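Metalloregulator ScaR (Streptococcus gordonii, PDB 3HRS) represses transcription in response to manganese, as a homodimeric DNA-binding metalloregulator of the DtxR/MntR family. Local coordinates at residues 156-161 with 206-211; 79-84 with 114-119; 144-149 with 178-183. All blocks are in the same frame, centred on the assembly; numbering follows the deposited sequence.

How the contacts relate
From the N terminus, contact 2 comes first: helix 62-84 turns away, helices 90-101 and 106-115 follow, and residues 114-119 return to residues 79-84. That loop lies in the metal-binding and dimerisation region and closes before the other two contacts begin. Contacts 3 and 1 lie in the FeoA domain and cross along the chain, their segments alternating as 144-149, 156-161, 178-183 and 206-211. Both reach one five-stranded antiparallel sheet, in which strand 150-157 lies between 177-184 and 209-212. Glu144 of contact 3 also meets Ala206 and Gln207 of contact 1. Contacts 1 and 2 approach at the carboxylates of Asp159 and Glu79, like charges of a zinc site that is empty here.

Contact 1 of 3, residues 156-161 with 206-211; sequences RVHDNF and AQQIYV. With SO4 (sulfate ion), chain C; SO4 (sulfate ion), chain D.
CG of Arg156 stands anti to its backbone N (chi1 163°), and a bend at chi3 (78°) lays the guanidinium over one face of the Tyr210 ring. CG of Tyr210 is anti to its own carbonyl carbon (chi1 -64°), so both side chains run the same way along one face of the sheet. The result is a cation-pi contact, with Arg156 CZ 3.9 Å from the centroid of the Tyr210 ring. Arg156 NH2 is also bonded to the carbonyl of His139, which helps fix the group's rotation.

At the base of these side chains the backbones form an antiparallel hydrogen-bonded pair. Tyr210 N gives a bond of 2.8 Å to Arg156 O, and Arg156 N returns one of 3.1 Å to Tyr210 O. Val157 and Ile209 make the next, non-hydrogen-bonded pair, with side chains on the other face.

Where the strand ends, His158 NE2 bonds Tyr210 OH at 2.5 Å. Its other ring nitrogen, ND1, donates to O3 of a sulfate at 2.7 Å. Asp159 N donates to the same O3 at 2.8 Å. Arg76 also binds sulfate, which probably came from the crystallisation liquor.

Asp159 OD2 is bonded to His75, and Asp159 belongs to a known zinc site, with no metal bound here. The outer strand 209-212 pairs with 150-157 in the SH3-like FeoA domain, and the loop after 150-157 carries Asp159 to the metal site.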
loop_
_atom_site.group_PDB
_atom_site.type_symbol
_atom_site.label_atom_id
_atom_site.label_comp_id
_atom_site.label_asym_id
_atom_site.label_seq_id
_atom_site.Cartn_x
_atom_site.Cartn_y
_atom_site.Cartn_z
ATOM N N ARG A 156 -14.523 -16.751 15.322
ATOM C CA ARG A 156 -13.595 -16.560 14.202
ATOM C C ARG A 156 -13.933 -17.459 13.020
ATOM O O ARG A 156 -14.615 -18.457 13.166
ATOM C CB ARG A 156 -12.140 -16.756 14.652
ATOM C CG ARG A 156 -11.158 -16.974 13.518
ATOM C CD ARG A 156 -9.700 -16.933 13.989
ATOM N NE ARG A 156 -9.249 -18.158 14.641
ATOM C CZ ARG A 156 -8.188 -18.864 14.254
ATOM N NH1 ARG A 156 -7.470 -18.486 13.205
ATOM N NH2 ARG A 156 -7.843 -19.958 14.919
ATOM N N VAL A 157 -13.476 -17.075 11.840
ATOM C CA VAL A 157 -13.615 -17.899 10.653
ATOM C C VAL A 157 -12.301 -17.750 9.917
ATOM O O VAL A 157 -11.622 -16.745 10.062
ATOM C CB VAL A 157 -14.737 -17.404 9.731
ATOM C CG1 VAL A 157 -15.993 -17.157 10.513
ATOM C CG2 VAL A 157 -14.315 -16.133 9.032
ATOM N N HIS A 158 -11.925 -18.755 9.145
ATOM C CA HIS A 158 -10.686 -18.669 8.399
ATOM C C HIS A 158 -10.874 -17.687 7.269
ATOM O O HIS A 158 -11.966 -17.537 6.766
ATOM C CB HIS A 158 -10.258 -20.050 7.878
ATOM C CG HIS A 158 -9.373 -20.796 8.827
ATOM N ND1 HIS A 158 -8.004 -20.640 8.842
ATOM C CD2 HIS A 158 -9.664 -21.676 9.815
ATOM C CE1 HIS A 158 -7.487 -21.403 9.792
ATOM N NE2 HIS A 158 -8.473 -22.039 10.397
ATOM N N ASP A 159 -9.797 -17.029 6.872
ATOM C CA ASP A 159 -9.858 -15.943 5.900
ATOM C C ASP A 159 -10.320 -16.359 4.495
ATOM O O ASP A 159 -10.855 -15.547 3.756
ATOM C CB ASP A 159 -8.497 -15.249 5.821
ATOM C CG ASP A 159 -8.617 -13.763 5.981
ATOM O OD1 ASP A 159 -9.732 -13.253 5.749
ATOM O OD2 ASP A 159 -7.628 -13.108 6.365
ATOM N N ASN A 160 -10.087 -17.618 4.135
ATOM C CA ASN A 160 -10.489 -18.200 2.848
ATOM C C ASN A 160 -11.687 -17.553 2.069
ATOM O O ASN A 160 -12.850 -17.556 2.524
ATOM C CB ASN A 160 -10.716 -19.701 3.059
ATOM C CG ASN A 160 -10.890 -20.455 1.767
ATOM O OD1 ASN A 160 -10.457 -20.000 0.705
ATOM N ND2 ASN A 160 -11.526 -21.622 1.845
ATOM N N PHE A 161 -11.399 -17.041 0.874
ATOM C CA PHE A 161 -12.386 -16.313 0.082
ATOM C C PHE A 161 -13.596 -17.161 -0.301
ATOM O O PHE A 161 -14.716 -16.643 -0.486
ATOM C CB PHE A 161 -11.747 -15.721 -1.186
ATOM C CG PHE A 161 -12.750 -15.153 -2.156
ATOM C CD1 PHE A 161 -13.601 -14.132 -1.774
ATOM C CD2 PHE A 161 -12.853 -15.652 -3.442
ATOM C CE1 PHE A 161 -14.539 -13.619 -2.658
ATOM C CE2 PHE A 161 -13.783 -15.144 -4.325
ATOM C CZ PHE A 161 -14.629 -14.124 -3.933
ATOM N N ALA A 206 -17.181 -27.195 9.205
ATOM C CA ALA A 206 -17.282 -27.061 10.659
ATOM C C ALA A 206 -15.893 -26.931 11.265
ATOM O O ALA A 206 -15.710 -26.382 12.351
ATOM C CB ALA A 206 -18.010 -28.249 11.255
ATOM N N GLN A 207 -14.924 -27.445 10.525
ATOM C CA GLN A 207 -13.533 -27.495 10.919
ATOM C C GLN A 207 -12.920 -26.091 10.862
ATOM O O GLN A 207 -11.907 -25.806 11.513
ATOM C CB GLN A 207 -12.831 -28.407 9.921
ATOM C CG GLN A 207 -11.483 -28.958 10.321
ATOM C CD GLN A 207 -10.800 -29.636 9.140
ATOM O OE1 GLN A 207 -9.813 -30.354 9.304
ATOM N NE2 GLN A 207 -11.332 -29.407 7.936
ATOM N N GLN A 208 -13.555 -25.216 10.087
ATOM C CA GLN A 208 -13.000 -23.908 9.744
ATOM C C GLN A 208 -13.690 -22.749 10.450
ATOM O O GLN A 208 -13.399 -21.591 10.189
ATOM C CB GLN A 208 -13.142 -23.678 8.246
ATOM C CG GLN A 208 -12.104 -24.346 7.390
ATOM C CD GLN A 208 -12.470 -24.263 5.928
ATOM O OE1 GLN A 208 -11.807 -23.586 5.143
ATOM N NE2 GLN A 208 -13.551 -24.934 5.556
ATOM N N ILE A 209 -14.627 -23.070 11.321
ATOM C CA ILE A 209 -15.433 -22.076 11.992
ATOM C C ILE A 209 -15.134 -22.193 13.474
ATOM O O ILE A 209 -15.116 -23.300 14.031
ATOM C CB ILE A 209 -16.898 -22.392 11.742
ATOM C CG1 ILE A 209 -17.303 -21.893 10.367
ATOM C CG2 ILE A 209 -17.785 -21.811 12.821
ATOM C CD1 ILE A 209 -18.495 -22.643 9.842
ATOM N N TYR A 210 -14.886 -21.071 14.127
ATOM C CA TYR A 210 -14.463 -21.129 15.513
ATOM C C TYR A 210 -15.511 -20.518 16.422
ATOM O O TYR A 210 -15.968 -19.394 16.169
ATOM C CB TYR A 210 -13.141 -20.390 15.675
ATOM C CG TYR A 210 -12.013 -21.009 14.911
ATOM C CD1 TYR A 210 -11.958 -20.920 13.528
ATOM C CD2 TYR A 210 -10.988 -21.685 15.573
ATOM C CE1 TYR A 210 -10.904 -21.478 12.821
ATOM C CE2 TYR A 210 -9.935 -22.249 14.878
ATOM C CZ TYR A 210 -9.898 -22.141 13.505
ATOM O OH TYR A 210 -8.864 -22.707 12.816
ATOM N N VAL A 211 -15.878 -21.242 17.479
ATOM C CA VAL A 211 -16.915 -20.769 18.394
ATOM C C VAL A 211 -16.503 -20.727 19.864
ATOM O O VAL A 211 -15.464 -21.259 20.254
ATOM C CB VAL A 211 -18.154 -21.624 18.294
ATOM C CG1 VAL A 211 -18.684 -21.580 16.878
ATOM C CG2 VAL A 211 -17.834 -23.061 18.737
HETATM S S SO4 C . -6.876 -17.638 9.022
HETATM O O1 SO4 C . -7.901 -17.532 10.069
HETATM O O2 SO4 C . -5.815 -18.506 9.522
HETATM O O3 SO4 C . -7.425 -18.229 7.792
HETATM O O4 SO4 C . -6.332 -16.301 8.732
HETATM S S SO4 D . -7.844 -16.563 -0.569
HETATM O O1 SO4 D . -6.938 -16.030 -1.584
HETATM O O2 SO4 D . -8.898 -15.577 -0.344
HETATM O O3 SO4 D . -8.390 -17.838 -1.035
HETATM O O4 SO4 D . -7.124 -16.776 0.686
#

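Contact 2 of 3, residues 79-84 with 114-119; sequences EVFLVH and QLLDYP
The final six residues of helix 62-84 face the C-terminal end of helix 106-115, in the metal-binding and dimerisation region of this DtxR/MntR repressor. The backbones come nearest at Phe81 and Leu116, whose CA atoms are 7.0 Å apart. In the second segment the helix stops in a Schellman motif, with Asp117 at positive phi (66°). Asp117 N bonds back to Gln114 O at 2.9 Å. The chain then turns back, bringing Pro119 towards helix 62-84.

No hydrogen bond joins the segments; the packing is apolar. Leu116 holds the centre, its CG anti to its carbonyl carbon (chi1 -58°). CD1 meets Val80, and the two side chains lie alongside one another, pointing opposite ways. CD2 meets Phe81, whose side chain crosses that of Leu116 at about a right angle. Leu115 CD2 approaches Phe81 CE1 more loosely, at 4.5 Å.

Phe81 also meets Phe81 of the second subunit, and Leu115 packs on it too, so this packing is part of the dimer interface. Glu79, next to Val80 in the helix, and Cys122, near the Val80 side chain, lie in the protein's zinc site, empty in this apo model.

Val80 CG1 is anti to its backbone N and touches Leu116 CD1 at 3.4 Å and Pro119 CG at 4.2 Å. Leu116 CD2 lies in the Phe81 ring plane, at its edge and 4.0 Å from Phe81 CD1.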
loop_
_atom_site.group_PDB
_atom_site.type_symbol
_atom_site.label_atom_id
_atom_site.label_comp_id
_atom_site.label_asym_id
_atom_site.label_seq_id
_atom_site.Cartn_x
_atom_site.Cartn_y
_atom_site.Cartn_z
ATOM N N GLU A 79 -5.850 -6.146 6.510
ATOM C CA GLU A 79 -7.256 -6.517 6.448
ATOM C C GLU A 79 -8.061 -5.457 7.180
ATOM O O GLU A 79 -8.923 -4.838 6.579
ATOM C CB GLU A 79 -7.498 -7.889 7.054
ATOM C CG GLU A 79 -8.957 -8.264 7.143
ATOM C CD GLU A 79 -9.413 -9.071 5.957
ATOM O OE1 GLU A 79 -10.642 -9.308 5.843
ATOM O OE2 GLU A 79 -8.535 -9.477 5.153
ATOM N N VAL A 80 -7.760 -5.252 8.469
ATOM C CA VAL A 80 -8.414 -4.236 9.287
ATOM C C VAL A 80 -8.398 -2.864 8.631
ATOM O O VAL A 80 -9.382 -2.160 8.677
ATOM C CB VAL A 80 -7.742 -4.051 10.643
ATOM C CG1 VAL A 80 -8.249 -2.745 11.326
ATOM C CG2 VAL A 80 -7.993 -5.259 11.524
ATOM N N PHE A 81 -7.284 -2.462 8.036
ATOM C CA PHE A 81 -7.263 -1.148 7.404
ATOM C C PHE A 81 -8.241 -1.096 6.225
ATOM O O PHE A 81 -9.035 -0.190 6.135
ATOM C CB PHE A 81 -5.841 -0.731 6.977
ATOM C CG PHE A 81 -5.790 0.528 6.135
ATOM C CD1 PHE A 81 -5.932 1.779 6.718
ATOM C CD2 PHE A 81 -5.569 0.457 4.760
ATOM C CE1 PHE A 81 -5.855 2.947 5.938
ATOM C CE2 PHE A 81 -5.483 1.618 3.971
ATOM C CZ PHE A 81 -5.626 2.860 4.556
ATOM N N LEU A 82 -8.178 -2.074 5.332
ATOM C CA LEU A 82 -8.978 -2.043 4.119
ATOM C C LEU A 82 -10.469 -2.007 4.382
ATOM O O LEU A 82 -11.204 -1.228 3.745
ATOM C CB LEU A 82 -8.642 -3.211 3.199
ATOM C CG LEU A 82 -7.208 -3.083 2.676
ATOM C CD1 LEU A 82 -6.975 -4.057 1.539
ATOM C CD2 LEU A 82 -6.938 -1.638 2.241
ATOM N N VAL A 83 -10.934 -2.838 5.311
ATOM C CA VAL A 83 -12.370 -2.889 5.527
ATOM C C VAL A 83 -12.884 -1.752 6.399
ATOM O O VAL A 83 -13.873 -1.115 6.045
ATOM C CB VAL A 83 -12.899 -4.280 5.963
ATOM C CG1 VAL A 83 -11.770 -5.227 6.251
ATOM C CG2 VAL A 83 -13.861 -4.159 7.145
ATOM N N HIS A 84 -12.216 -1.459 7.503
ATOM C CA HIS A 84 -12.650 -0.338 8.348
ATOM C C HIS A 84 -12.407 1.088 7.833
ATOM O O HIS A 84 -13.191 2.008 8.088
ATOM C CB HIS A 84 -12.077 -0.473 9.731
ATOM C CG HIS A 84 -12.690 -1.587 10.506
ATOM N ND1 HIS A 84 -12.545 -1.718 11.872
ATOM C CD2 HIS A 84 -13.475 -2.618 10.107
ATOM C CE1 HIS A 84 -13.210 -2.780 12.286
ATOM N NE2 HIS A 84 -13.782 -3.344 11.232
ATOM N N GLN A 114 -0.243 1.693 14.443
ATOM C CA GLN A 114 -0.486 2.850 15.268
ATOM C C GLN A 114 -1.718 3.607 14.769
ATOM O O GLN A 114 -2.558 4.049 15.562
ATOM C CB GLN A 114 0.721 3.773 15.241
ATOM C CG GLN A 114 0.555 4.911 16.199
ATOM C CD GLN A 114 1.801 5.750 16.357
ATOM O OE1 GLN A 114 2.637 5.825 15.457
ATOM N NE2 GLN A 114 1.932 6.390 17.517
ATOM N N LEU A 115 -1.813 3.772 13.455
ATOM C CA LEU A 115 -2.937 4.491 12.866
ATOM C C LEU A 115 -4.267 3.835 13.248
ATOM O O LEU A 115 -5.252 4.524 13.515
ATOM C CB LEU A 115 -2.815 4.488 11.355
ATOM C CG LEU A 115 -3.973 5.224 10.720
ATOM C CD1 LEU A 115 -3.995 6.597 11.339
ATOM C CD2 LEU A 115 -3.821 5.276 9.184
ATOM N N LEU A 116 -4.272 2.504 13.260
ATOM C CA LEU A 116 -5.453 1.723 13.550
ATOM C C LEU A 116 -5.693 1.630 15.052
ATOM O O LEU A 116 -6.676 1.034 15.492
ATOM C CB LEU A 116 -5.327 0.321 12.961
ATOM C CG LEU A 116 -5.096 0.173 11.459
ATOM C CD1 LEU A 116 -5.239 -1.291 11.096
ATOM C CD2 LEU A 116 -6.058 1.004 10.624
ATOM N N ASP A 117 -4.804 2.232 15.832
ATOM C CA ASP A 117 -4.935 2.245 17.286
ATOM C C ASP A 117 -4.805 0.863 17.899
ATOM O O ASP A 117 -5.554 0.510 18.816
ATOM C CB ASP A 117 -6.250 2.889 17.722
ATOM C CG ASP A 117 -6.231 3.342 19.185
ATOM O OD1 ASP A 117 -5.139 3.348 19.818
ATOM O OD2 ASP A 117 -7.322 3.691 19.700
ATOM N N TYR A 118 -3.855 0.089 17.383
ATOM C CA TYR A 118 -3.456 -1.196 17.967
ATOM C C TYR A 118 -4.585 -2.200 18.165
ATOM O O TYR A 118 -4.879 -2.593 19.298
ATOM C CB TYR A 118 -2.692 -0.978 19.269
ATOM C CG TYR A 118 -1.610 0.055 19.114
ATOM C CD1 TYR A 118 -1.821 1.365 19.523
ATOM C CD2 TYR A 118 -0.384 -0.265 18.535
ATOM C CE1 TYR A 118 -0.852 2.318 19.388
ATOM C CE2 TYR A 118 0.611 0.699 18.387
ATOM C CZ TYR A 118 0.361 1.995 18.811
ATOM O OH TYR A 118 1.313 2.996 18.668
ATOM N N PRO A 119 -5.214 -2.624 17.052
ATOM C CA PRO A 119 -6.289 -3.633 17.098
ATOM C C PRO A 119 -5.764 -5.015 17.503
ATOM O O PRO A 119 -4.842 -5.544 16.883
ATOM C CB PRO A 119 -6.806 -3.693 15.658
ATOM C CG PRO A 119 -5.933 -2.717 14.837
ATOM C CD PRO A 119 -4.822 -2.236 15.680
#

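Contact 3 of 3, residues 144-149 with 178-183; sequences EEAKEK and IRFLGY
Phe180 carries this contact, with Lys149 second and Ala146 third. Phe180 lies in strand 177-184, and its CG is anti to the backbone N (chi1 -173°). This torsion sends the ring toward the irregular loop 144-149, which leads into strand 150-157. The loop meets the ring mainly at its edge. Ala146 O is 3.4 Å from Phe180 CE2, and Glu148 O is 3.5 Å from Phe180 CD2. Both oxygens lie near the ring plane, so two carbonyls of the loop look at neighbouring carbons of one rim. Glu148 O also accepts a hydrogen bond from the hydroxyl of Tyr152.

Ala146 adds its methyl, with CB 4.2 Å from Phe180 CE2. Both Ala146 and Phe180 touch Tyr152 of strand 150-157, which extends the packing into the sheet.

Lys149 works through the root of its side chain. Its CB lies 3.6 Å from Phe180 O, and its CG is 4.4 Å from Gly182 N. The chain bends at chi2, and its end leads away. Gly182 has phi 91° and psi 163°. At these angles a CB would press on the carbonyl O of Leu181. Gly182 N lies 3.3 Å above the plane of the Phe180 ring, offset toward its rim.

No hydrogen bond crosses between the two segments. A backbone bond joins Phe180 to Gly150, just past the loop, where pairing with strand 150-157 takes over. The chemistry is that of an aromatic edge, whose hydrogens are slightly positive, set against carbonyl oxygens. Such an edge probably gains a weak electrostatic attraction besides van der Waals packing.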
loop_
_atom_site.group_PDB
_atom_site.type_symbol
_atom_site.label_atom_id
_atom_site.label_comp_id
_atom_site.label_asym_id
_atom_site.label_seq_id
_atom_site.Cartn_x
_atom_site.Cartn_y
_atom_site.Cartn_z
ATOM N N GLU A 144 -16.228 -28.361 14.918
ATOM C CA GLU A 144 -16.173 -29.815 14.933
ATOM C C GLU A 144 -15.722 -30.368 16.288
ATOM O O GLU A 144 -16.233 -31.399 16.740
ATOM C CB GLU A 144 -15.299 -30.365 13.803
ATOM C CG GLU A 144 -13.864 -30.654 14.192
ATOM C CD GLU A 144 -13.190 -31.588 13.207
ATOM O OE1 GLU A 144 -12.064 -31.279 12.755
ATOM O OE2 GLU A 144 -13.799 -32.625 12.870
ATOM N N GLU A 145 -14.779 -29.692 16.938
ATOM C CA GLU A 145 -14.343 -30.149 18.250
ATOM C C GLU A 145 -15.095 -29.432 19.374
ATOM O O GLU A 145 -14.538 -29.146 20.432
ATOM C CB GLU A 145 -12.816 -30.061 18.407
ATOM C CG GLU A 145 -12.238 -28.664 18.565
ATOM C CD GLU A 145 -10.770 -28.582 18.142
ATOM O OE1 GLU A 145 -10.276 -27.456 17.899
ATOM O OE2 GLU A 145 -10.116 -29.643 18.044
ATOM N N ALA A 146 -16.376 -29.165 19.137
ATOM C CA ALA A 146 -17.229 -28.544 20.142
ATOM C C ALA A 146 -18.075 -29.599 20.845
ATOM O O ALA A 146 -18.910 -30.261 20.216
ATOM C CB ALA A 146 -18.115 -27.484 19.507
ATOM N N LYS A 147 -17.858 -29.753 22.150
ATOM C CA LYS A 147 -18.528 -30.800 22.938
ATOM C C LYS A 147 -20.016 -30.516 23.172
ATOM O O LYS A 147 -20.880 -31.100 22.517
ATOM C CB LYS A 147 -17.810 -31.009 24.283
ATOM C CG LYS A 147 -16.728 -32.100 24.296
ATOM C CD LYS A 147 -15.920 -32.066 25.600
ATOM C CE LYS A 147 -15.816 -33.452 26.273
ATOM N NZ LYS A 147 -14.807 -34.374 25.670
ATOM N N GLU A 148 -20.300 -29.609 24.103
ATOM C CA GLU A 148 -21.667 -29.280 24.513
ATOM C C GLU A 148 -22.542 -28.729 23.383
ATOM O O GLU A 148 -22.046 -28.117 22.440
ATOM C CB GLU A 148 -21.642 -28.272 25.674
ATOM C CG GLU A 148 -21.049 -28.804 26.983
ATOM C CD GLU A 148 -20.998 -27.754 28.092
ATOM O OE1 GLU A 148 -21.443 -28.063 29.222
ATOM O OE2 GLU A 148 -20.512 -26.627 27.838
ATOM N N LYS A 149 -23.851 -28.938 23.497
ATOM C CA LYS A 149 -24.808 -28.335 22.573
ATOM C C LYS A 149 -25.315 -27.001 23.132
ATOM O O LYS A 149 -24.966 -26.614 24.249
ATOM C CB LYS A 149 -25.987 -29.277 22.308
ATOM C CG LYS A 149 -25.598 -30.716 21.995
ATOM C CD LYS A 149 -25.744 -31.627 23.218
ATOM C CE LYS A 149 -25.649 -33.097 22.821
ATOM N NZ LYS A 149 -26.122 -34.026 23.895
ATOM N N ILE A 178 -25.229 -18.509 17.663
ATOM C CA ILE A 178 -25.305 -19.764 16.947
ATOM C C ILE A 178 -25.786 -20.852 17.890
ATOM O O ILE A 178 -25.231 -21.019 18.977
ATOM C CB ILE A 178 -23.908 -20.117 16.368
ATOM C CG1 ILE A 178 -23.725 -19.461 14.999
ATOM C CG2 ILE A 178 -23.697 -21.605 16.259
ATOM C CD1 ILE A 178 -24.938 -19.601 14.106
ATOM N N ARG A 179 -26.840 -21.568 17.494
ATOM C CA ARG A 179 -27.278 -22.730 18.246
ATOM C C ARG A 179 -26.731 -24.000 17.606
ATOM O O ARG A 179 -27.122 -24.363 16.494
ATOM C CB ARG A 179 -28.800 -22.817 18.287
ATOM C CG ARG A 179 -29.529 -21.768 19.123
ATOM C CD ARG A 179 -31.035 -22.092 19.116
ATOM N NE ARG A 179 -31.863 -21.090 19.785
ATOM C CZ ARG A 179 -33.177 -20.974 19.611
ATOM N NH1 ARG A 179 -33.812 -21.792 18.779
ATOM N NH2 ARG A 179 -33.859 -20.035 20.260
ATOM N N PHE A 180 -25.823 -24.665 18.313
ATOM C CA PHE A 180 -25.299 -25.961 17.901
ATOM C C PHE A 180 -26.282 -27.051 18.301
ATOM O O PHE A 180 -26.649 -27.149 19.470
ATOM C CB PHE A 180 -23.966 -26.224 18.594
ATOM C CG PHE A 180 -23.261 -27.468 18.121
ATOM C CD1 PHE A 180 -23.390 -27.906 16.811
ATOM C CD2 PHE A 180 -22.436 -28.177 18.977
ATOM C CE1 PHE A 180 -22.724 -29.040 16.371
ATOM C CE2 PHE A 180 -21.767 -29.315 18.543
ATOM C CZ PHE A 180 -21.911 -29.744 17.240
ATOM N N LEU A 181 -26.710 -27.871 17.343
ATOM C CA LEU A 181 -27.625 -28.974 17.646
ATOM C C LEU A 181 -26.895 -30.310 17.679
ATOM O O LEU A 181 -27.522 -31.360 17.701
ATOM C CB LEU A 181 -28.767 -29.030 16.632
ATOM C CG LEU A 181 -29.508 -27.709 16.451
ATOM C CD1 LEU A 181 -30.427 -27.761 15.241
ATOM C CD2 LEU A 181 -30.278 -27.365 17.715
ATOM N N GLY A 182 -25.567 -30.261 17.668
ATOM C CA GLY A 182 -24.755 -31.460 17.764
ATOM C C GLY A 182 -24.388 -32.074 16.428
ATOM O O GLY A 182 -24.982 -31.775 15.391
ATOM N N TYR A 183 -23.379 -32.931 16.457
ATOM C CA TYR A 183 -23.042 -33.751 15.309
ATOM C C TYR A 183 -24.034 -34.916 15.237
ATOM O O TYR A 183 -24.203 -35.640 16.217
ATOM C CB TYR A 183 -21.621 -34.289 15.479
ATOM C CG TYR A 183 -21.064 -35.022 14.281
ATOM C CD1 TYR A 183 -20.240 -34.376 13.376
ATOM C CD2 TYR A 183 -21.348 -36.362 14.063
ATOM C CE1 TYR A 183 -19.716 -35.037 12.282
ATOM C CE2 TYR A 183 -20.830 -37.034 12.969
ATOM C CZ TYR A 183 -20.013 -36.365 12.083
ATOM O OH TYR A 183 -19.490 -37.020 10.991
#